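Local coordinates for tripartite motif-containing protein 65 (Homo sapiens, PDB 7JL4) that acts as an E3 ubiquitin ligase in innate immunity, autophagy and inflammation, and is represented here by its PRY-SPRY (B30.2) domain, at residues A[78-83]-A[182-187]; A[71-76]-A[144-149]; A[121-126]-A[164-169]. All blocks are in the same frame, centred on the assembly; numbering follows the deposited sequence.

Contact 1 (A[78-83]-A[182-187])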
# COMPACT_ATOMS: atom_id res chain seq x y z
N ARG A 78 -3.40 7.58 -3.48
CA ARG A 78 -3.46 8.86 -2.77
C ARG A 78 -3.92 8.64 -1.33
O ARG A 78 -4.97 8.04 -1.09
CB ARG A 78 -4.39 9.85 -3.46
CG ARG A 78 -4.45 11.17 -2.66
CD ARG A 78 -5.01 12.32 -3.43
NE ARG A 78 -4.17 12.74 -4.56
CZ ARG A 78 -3.10 13.53 -4.44
NH1 ARG A 78 -2.70 13.95 -3.25
NH2 ARG A 78 -2.42 13.88 -5.52
N ALA A 79 -3.15 9.17 -0.38
CA ALA A 79 -3.51 9.11 1.04
C ALA A 79 -4.11 10.44 1.48
O ALA A 79 -3.60 11.51 1.14
CB ALA A 79 -2.26 8.81 1.88
N SER A 80 -5.19 10.38 2.28
CA SER A 80 -5.78 11.64 2.77
C SER A 80 -4.89 12.33 3.79
O SER A 80 -5.09 13.53 4.05
CB SER A 80 -7.15 11.41 3.43
OG SER A 80 -7.05 10.55 4.57
N ASP A 81 -3.95 11.61 4.39
CA ASP A 81 -3.19 12.09 5.55
C ASP A 81 -2.08 11.08 5.81
O ASP A 81 -2.03 10.02 5.18
CB ASP A 81 -4.09 12.21 6.78
CG ASP A 81 -3.51 13.12 7.87
OD1 ASP A 81 -2.41 13.70 7.70
OD2 ASP A 81 -4.19 13.25 8.90
N HIS A 82 -1.19 11.42 6.76
CA HIS A 82 -0.19 10.47 7.21
C HIS A 82 -0.84 9.38 8.07
O HIS A 82 -2.03 9.44 8.40
CB HIS A 82 0.91 11.17 8.00
CG HIS A 82 0.39 11.89 9.21
ND1 HIS A 82 -0.09 11.23 10.32
CD2 HIS A 82 0.21 13.21 9.46
CE1 HIS A 82 -0.51 12.11 11.21
NE2 HIS A 82 -0.33 13.32 10.72
N SER A 83 -0.00 8.44 8.51
CA SER A 83 -0.40 7.27 9.29
C SER A 83 -1.16 6.27 8.42
O SER A 83 -2.28 5.85 8.72
CB SER A 83 -1.21 7.66 10.53
OG SER A 83 -0.48 8.64 11.27
N GLU A 182 -7.35 5.24 12.13
CA GLU A 182 -8.73 5.71 12.08
C GLU A 182 -8.79 7.10 11.46
O GLU A 182 -7.97 7.97 11.78
CB GLU A 182 -9.35 5.74 13.48
CG GLU A 182 -10.74 6.37 13.56
CD GLU A 182 -11.24 6.53 14.99
OE1 GLU A 182 -11.79 7.60 15.33
OE2 GLU A 182 -11.09 5.57 15.78
N GLY A 183 -9.79 7.33 10.59
CA GLY A 183 -9.99 8.61 9.94
C GLY A 183 -9.31 8.76 8.58
O GLY A 183 -9.57 9.74 7.87
N ARG A 184 -8.45 7.82 8.20
CA ARG A 184 -7.69 7.97 6.97
C ARG A 184 -8.46 7.37 5.81
O ARG A 184 -9.22 6.41 5.98
CB ARG A 184 -6.32 7.30 7.08
CG ARG A 184 -5.23 8.20 7.67
CD ARG A 184 -5.55 8.58 9.13
NE ARG A 184 -4.48 9.38 9.71
CZ ARG A 184 -4.55 10.03 10.87
NH1 ARG A 184 -5.65 10.02 11.61
NH2 ARG A 184 -3.49 10.72 11.28
N THR A 185 -8.27 7.96 4.63
CA THR A 185 -8.78 7.43 3.37
C THR A 185 -7.61 7.10 2.46
O THR A 185 -6.64 7.87 2.40
CB THR A 185 -9.71 8.45 2.68
OG1 THR A 185 -10.88 8.65 3.47
CG2 THR A 185 -10.15 7.98 1.29
N LEU A 186 -7.67 5.95 1.77
CA LEU A 186 -6.74 5.64 0.68
C LEU A 186 -7.54 5.45 -0.61
O LEU A 186 -8.58 4.80 -0.60
CB LEU A 186 -5.93 4.37 0.94
CG LEU A 186 -4.87 4.37 2.04
CD1 LEU A 186 -4.21 2.99 2.19
CD2 LEU A 186 -3.82 5.40 1.72
N THR A 187 -7.03 6.03 -1.71
CA THR A 187 -7.65 5.92 -3.03
C THR A 187 -6.66 5.29 -4.00
O THR A 187 -5.55 5.81 -4.19
CB THR A 187 -8.06 7.31 -3.52
OG1 THR A 187 -8.86 7.97 -2.51
CG2 THR A 187 -8.86 7.19 -4.81
O HOH W 1 -7.48 9.26 -0.71
O HOH W 2 -7.80 11.92 6.65
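In the seven-stranded sheet of the SPRY beta-sandwich, strands 72-79 and 185-188 run antiparallel, with Arg78 and Thr187 forming a hydrogen-bonded pair and Ala79 and Leu186 a non-hydrogen-bonded one. Ala79 CB meets Leu186 CD2 at 3.8 Å on the face that packs against Val84 of the other sheet. Beyond the strand end the ladder continues through a side chain: Ser80 N donates to Thr185 O, but Thr185 N donates to Ser80 OG (2.9 Å, 170°), which chi1 of 62° sets between its backbone N and carbonyl carbon. Arg184 reaches across to the loop that follows. Its chain is bent by chi2 (64°), which sets CD, and NE gives His82 O a nearly straight bond of 2.8 Å in the guanidinium plane, while NH1 donates back to Glu182 O. Asp81 OD2 lies over one guanidinium face, 3.5 Å from Arg184 NH2, in a salt bridge of charge alone. An alanine in place of Arg184 would probably leave His82 O and Asp81 without these partners and the 80-83 loop freer to move. One water joins Ser80 OG to Gly183 O; another bridges Arg78 O (2.8 Å) and Thr187 OG1 (2.6 Å), itself hydrogen-bonded to Gln41 NE2.

Contact 2 (A[71-76]-A[144-149])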
# COMPACT_ATOMS: atom_id res chain seq x y z
N GLY A 71 6.99 -10.31 -14.43
CA GLY A 71 6.71 -9.08 -15.15
C GLY A 71 7.09 -7.84 -14.37
O GLY A 71 7.99 -7.86 -13.52
N HIS A 72 6.40 -6.75 -14.67
CA HIS A 72 6.75 -5.43 -14.14
C HIS A 72 5.44 -4.66 -14.02
O HIS A 72 4.66 -4.64 -14.97
CB HIS A 72 7.73 -4.74 -15.10
CG HIS A 72 8.44 -3.56 -14.51
ND1 HIS A 72 9.57 -3.02 -15.09
CD2 HIS A 72 8.17 -2.79 -13.43
CE1 HIS A 72 9.98 -1.99 -14.37
NE2 HIS A 72 9.14 -1.82 -13.37
N HIS A 73 5.19 -4.05 -12.85
CA HIS A 73 3.88 -3.52 -12.48
C HIS A 73 4.06 -2.23 -11.69
O HIS A 73 4.98 -2.13 -10.88
CB HIS A 73 3.09 -4.56 -11.65
CG HIS A 73 3.12 -5.94 -12.26
ND1 HIS A 73 2.33 -6.27 -13.34
CD2 HIS A 73 3.90 -7.01 -12.01
CE1 HIS A 73 2.59 -7.52 -13.70
NE2 HIS A 73 3.55 -7.99 -12.92
N TYR A 74 3.18 -1.25 -11.91
CA TYR A 74 3.29 0.04 -11.25
C TYR A 74 1.89 0.56 -10.96
O TYR A 74 0.99 0.42 -11.80
CB TYR A 74 4.06 1.07 -12.11
CG TYR A 74 4.10 2.47 -11.52
CD1 TYR A 74 5.00 2.79 -10.50
CD2 TYR A 74 3.21 3.46 -11.96
CE1 TYR A 74 5.03 4.08 -9.95
CE2 TYR A 74 3.22 4.75 -11.40
CZ TYR A 74 4.15 5.05 -10.38
OH TYR A 74 4.22 6.31 -9.81
N TRP A 75 1.71 1.19 -9.80
CA TRP A 75 0.44 1.84 -9.50
C TRP A 75 0.68 2.99 -8.54
O TRP A 75 1.74 3.08 -7.90
CB TRP A 75 -0.59 0.87 -8.91
CG TRP A 75 -0.09 0.14 -7.70
CD1 TRP A 75 -0.14 0.58 -6.39
CD2 TRP A 75 0.58 -1.14 -7.67
NE1 TRP A 75 0.45 -0.36 -5.56
CE2 TRP A 75 0.89 -1.42 -6.32
CE3 TRP A 75 0.92 -2.08 -8.66
CZ2 TRP A 75 1.54 -2.60 -5.92
CZ3 TRP A 75 1.58 -3.26 -8.26
CH2 TRP A 75 1.88 -3.51 -6.90
N GLU A 76 -0.33 3.86 -8.45
CA GLU A 76 -0.28 5.03 -7.59
C GLU A 76 -1.49 5.04 -6.66
O GLU A 76 -2.58 4.58 -7.01
CB GLU A 76 -0.23 6.32 -8.42
CG GLU A 76 1.13 6.48 -9.12
CD GLU A 76 1.17 7.61 -10.14
OE1 GLU A 76 0.14 8.29 -10.32
OE2 GLU A 76 2.26 7.85 -10.71
N LEU A 144 6.99 -2.36 -9.04
CA LEU A 144 7.28 -3.75 -8.69
C LEU A 144 7.87 -4.42 -9.92
O LEU A 144 7.13 -4.80 -10.83
CB LEU A 144 6.00 -4.46 -8.25
CG LEU A 144 6.17 -5.84 -7.65
CD1 LEU A 144 7.10 -5.75 -6.42
CD2 LEU A 144 4.78 -6.37 -7.23
N ASP A 145 9.19 -4.57 -9.96
CA ASP A 145 9.88 -5.17 -11.12
C ASP A 145 10.19 -6.61 -10.74
O ASP A 145 11.20 -6.90 -10.09
CB ASP A 145 11.12 -4.38 -11.51
CG ASP A 145 11.89 -4.99 -12.68
OD1 ASP A 145 11.68 -6.16 -13.05
OD2 ASP A 145 12.72 -4.26 -13.26
N LEU A 146 9.31 -7.53 -11.15
CA LEU A 146 9.48 -8.90 -10.71
C LEU A 146 10.44 -9.66 -11.60
O LEU A 146 10.78 -10.81 -11.29
CB LEU A 146 8.11 -9.59 -10.63
CG LEU A 146 7.19 -8.92 -9.62
CD1 LEU A 146 5.85 -9.63 -9.59
CD2 LEU A 146 7.85 -8.92 -8.19
N ALA A 147 10.90 -9.05 -12.69
CA ALA A 147 12.01 -9.63 -13.43
C ALA A 147 13.30 -9.50 -12.63
O ALA A 147 14.08 -10.45 -12.52
CB ALA A 147 12.15 -8.95 -14.78
N SER A 148 13.55 -8.32 -12.07
CA SER A 148 14.78 -8.06 -11.34
C SER A 148 14.62 -8.24 -9.84
O SER A 148 15.63 -8.25 -9.12
CB SER A 148 15.26 -6.63 -11.61
OG SER A 148 14.43 -5.70 -10.91
N GLY A 149 13.39 -8.37 -9.34
CA GLY A 149 13.16 -8.52 -7.92
C GLY A 149 13.29 -7.24 -7.13
O GLY A 149 13.76 -7.26 -5.99
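His73 and Leu144 form an antiparallel hydrogen-bonded pair, with Leu144 N to His73 O (2.7 Å, 172°) the straighter of its two bonds, and His72 and Asp145 follow as a non-hydrogen-bonded pair with CA atoms 4.4 Å apart. The ladder ends at Gly71 O, which takes Leu146 N at 2.7 Å and, weakly, Ala147 N as the chain turns away from strand 139-145. On one face of the sheet the His72 imidazole lies against Asp145: CB sits over the middle of the ring, 3.8 Å from its centroid, and the carboxylate is stacked on it with the planes 19° apart. With Asp145 CG anti to the backbone N (chi1 178°), that carbon comes 3.9 Å from His72 ND1, while OD1 accepts from Ser148 N at 3.0 Å in an Asx motif, met from above the carboxylate plane. On the face of Leu144 and His73 the contacts are between carbon atoms. Leu144 CD2 comes to the edge of the Trp75 indole at CH2, 4.1 Å away, and Leu146 CD1 meets the edge of the His73 ring at CD2. Asp145 thus serves both strand and turn, and its negative charge beside His72, whose NE2 is hydrogen-bonded to Asp143, would be expected to favour a protonated imidazole.

Contact 3 (A[121-126]-A[164-169])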
# COMPACT_ATOMS: atom_id res chain seq x y z
N LEU A 121 9.35 8.62 7.28
CA LEU A 121 8.88 7.39 6.63
C LEU A 121 9.57 6.21 7.30
O LEU A 121 10.69 6.35 7.80
CB LEU A 121 9.22 7.37 5.14
CG LEU A 121 8.78 8.54 4.27
CD1 LEU A 121 9.35 8.36 2.87
CD2 LEU A 121 7.25 8.63 4.24
N GLN A 122 8.90 5.05 7.32
CA GLN A 122 9.47 3.80 7.82
C GLN A 122 9.38 2.75 6.72
O GLN A 122 8.27 2.39 6.32
CB GLN A 122 8.73 3.26 9.04
CG GLN A 122 8.83 4.03 10.34
CD GLN A 122 7.84 3.46 11.33
OE1 GLN A 122 6.73 3.08 10.94
NE2 GLN A 122 8.22 3.39 12.59
N ALA A 123 10.53 2.23 6.28
CA ALA A 123 10.58 1.15 5.28
C ALA A 123 10.75 -0.17 6.03
O ALA A 123 11.82 -0.42 6.60
CB ALA A 123 11.72 1.36 4.28
N TRP A 124 9.69 -1.00 6.03
CA TRP A 124 9.56 -2.20 6.87
C TRP A 124 9.79 -3.49 6.07
O TRP A 124 9.15 -3.69 5.03
CB TRP A 124 8.16 -2.30 7.48
CG TRP A 124 7.90 -1.36 8.62
CD1 TRP A 124 7.22 -0.17 8.58
CD2 TRP A 124 8.28 -1.56 9.99
NE1 TRP A 124 7.19 0.40 9.86
CE2 TRP A 124 7.82 -0.44 10.73
CE3 TRP A 124 8.98 -2.57 10.66
CZ2 TRP A 124 8.05 -0.31 12.11
CZ3 TRP A 124 9.20 -2.44 12.02
CH2 TRP A 124 8.74 -1.31 12.73
N HIS A 125 10.63 -4.38 6.60
CA HIS A 125 10.65 -5.78 6.15
C HIS A 125 11.24 -6.62 7.26
O HIS A 125 12.21 -6.21 7.91
CB HIS A 125 11.45 -5.98 4.86
CG HIS A 125 11.61 -7.43 4.47
ND1 HIS A 125 10.53 -8.23 4.14
CD2 HIS A 125 12.70 -8.22 4.39
CE1 HIS A 125 10.96 -9.45 3.87
NE2 HIS A 125 12.27 -9.48 4.02
N ASN A 126 10.65 -7.79 7.51
CA ASN A 126 11.21 -8.76 8.46
C ASN A 126 11.28 -8.19 9.88
O ASN A 126 12.15 -8.57 10.67
CB ASN A 126 12.60 -9.22 8.00
CG ASN A 126 12.94 -10.61 8.47
OD1 ASN A 126 12.05 -11.41 8.76
ND2 ASN A 126 14.23 -10.90 8.58
N TYR A 164 12.56 4.59 -1.40
CA TYR A 164 13.24 3.40 -0.90
C TYR A 164 13.03 2.24 -1.87
O TYR A 164 11.94 2.09 -2.43
CB TYR A 164 12.72 3.00 0.49
CG TYR A 164 13.72 2.12 1.19
CD1 TYR A 164 14.88 2.66 1.74
CD2 TYR A 164 13.55 0.74 1.24
CE1 TYR A 164 15.84 1.84 2.36
CE2 TYR A 164 14.47 -0.07 1.86
CZ TYR A 164 15.60 0.47 2.41
OH TYR A 164 16.51 -0.38 3.01
N THR A 165 14.07 1.42 -2.04
CA THR A 165 14.01 0.21 -2.84
C THR A 165 14.37 -1.01 -2.00
O THR A 165 15.44 -1.03 -1.38
CB THR A 165 14.95 0.31 -4.04
OG1 THR A 165 14.58 1.45 -4.83
CG2 THR A 165 14.94 -0.96 -4.91
N PHE A 166 13.50 -2.02 -2.00
CA PHE A 166 13.82 -3.36 -1.51
C PHE A 166 14.19 -4.27 -2.68
O PHE A 166 13.61 -4.17 -3.76
CB PHE A 166 12.62 -4.00 -0.81
CG PHE A 166 12.24 -3.35 0.50
CD1 PHE A 166 12.96 -3.64 1.65
CD2 PHE A 166 11.12 -2.53 0.58
CE1 PHE A 166 12.58 -3.08 2.88
CE2 PHE A 166 10.73 -1.97 1.82
CZ PHE A 166 11.47 -2.25 2.94
N HIS A 167 15.12 -5.19 -2.43
CA HIS A 167 15.41 -6.27 -3.36
C HIS A 167 15.09 -7.61 -2.72
O HIS A 167 15.33 -7.80 -1.53
CB HIS A 167 16.87 -6.27 -3.80
CG HIS A 167 17.17 -7.36 -4.78
ND1 HIS A 167 18.03 -8.39 -4.51
CD2 HIS A 167 16.69 -7.59 -6.03
CE1 HIS A 167 18.09 -9.21 -5.55
NE2 HIS A 167 17.28 -8.74 -6.48
N ALA A 168 14.54 -8.53 -3.50
CA ALA A 168 14.20 -9.85 -2.97
C ALA A 168 14.06 -10.81 -4.14
O ALA A 168 13.74 -10.40 -5.25
CB ALA A 168 12.89 -9.83 -2.19
N LEU A 169 14.23 -12.09 -3.86
CA LEU A 169 13.92 -13.13 -4.84
C LEU A 169 12.51 -13.64 -4.54
O LEU A 169 12.31 -14.66 -3.90
CB LEU A 169 14.96 -14.24 -4.78
CG LEU A 169 16.39 -13.75 -5.06
CD1 LEU A 169 17.29 -14.91 -5.42
CD2 LEU A 169 16.40 -12.72 -6.19
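Tyr164 presents one ring face to Ala123 CB, which lies 3.6 Å above the ring plane and offset toward the rim, while Phe166 CD1 stands at the edge of the same ring. The Phe166 ring has Tyr164 CE2 over one of its faces, again near the rim, and at its edge, close to its plane, are Ala123 C and Trp124 N. The phenyl group reaches the opposing strand with its far end, CZ, which comes 3.4 Å from Trp124 O and 3.9 Å from Ala123 CB. Alongside, Phe166 CE1 touches His125 CB at 3.7 Å, approaching obliquely. The methyl of Ala123 is thus shared between two aromatic rings, with a CH-pi contact to Tyr164 (3.9 Å to the centroid, 22° off the ring normal) and plain apolar packing against Phe166.

The two strands belong to different sheets of the SPRY beta-sandwich. Their axes run almost parallel, 4° apart at a closest approach of 8.9 Å, and no hydrogen bond passes between the segments. Side chains bridge the gap, Phe166 reaching as far as the backbone of 123-124. Ala123, His125, Tyr164 and Phe166 all point toward the opposite strand, whereas Trp124 turns away, where its ring meets Arg107 in a cation-pi interaction. Phe166 CG is anti to the carbonyl carbon (chi1 -68°), which starts the ring on its way to residues 123-125.

Trp112 of the neighbouring strand 111-116 extends the aromatic group, meeting Phe166 edge-to-face and stacking on His125, whose ND1 is hydrogen-bonded to Ser111 O. Tyr164 also packs on Gln130 and Leu132 of strand 128-133. Between these segments the contact is van der Waals and CH-pi in character, so it probably depends on close packing more than on directed bonds.

In the fold
Contacts 1 and 2 share strand 72-79, which pairs with 185-188 near its C-terminal end and with 139-145 near its N-terminal end; their centres are about 24 Å apart, on opposite sides of the chain's centre. Contact 3 instead crosses the sandwich, joining strand 161-167 at the margin of the same sheet to 120-125 of the other. Contacts 2 and 3 lie about 14 Å apart between centres and touch where Gly149 O receives a probable hydrogen bond from Ala168 N (2.9 Å). Contacts 1 and 3 do not touch, their nearest atoms being about 8 Å apart. A glycerol, probably from the crystallisation liquor, lies about 5 Å from the Thr187 side chain in contact 1.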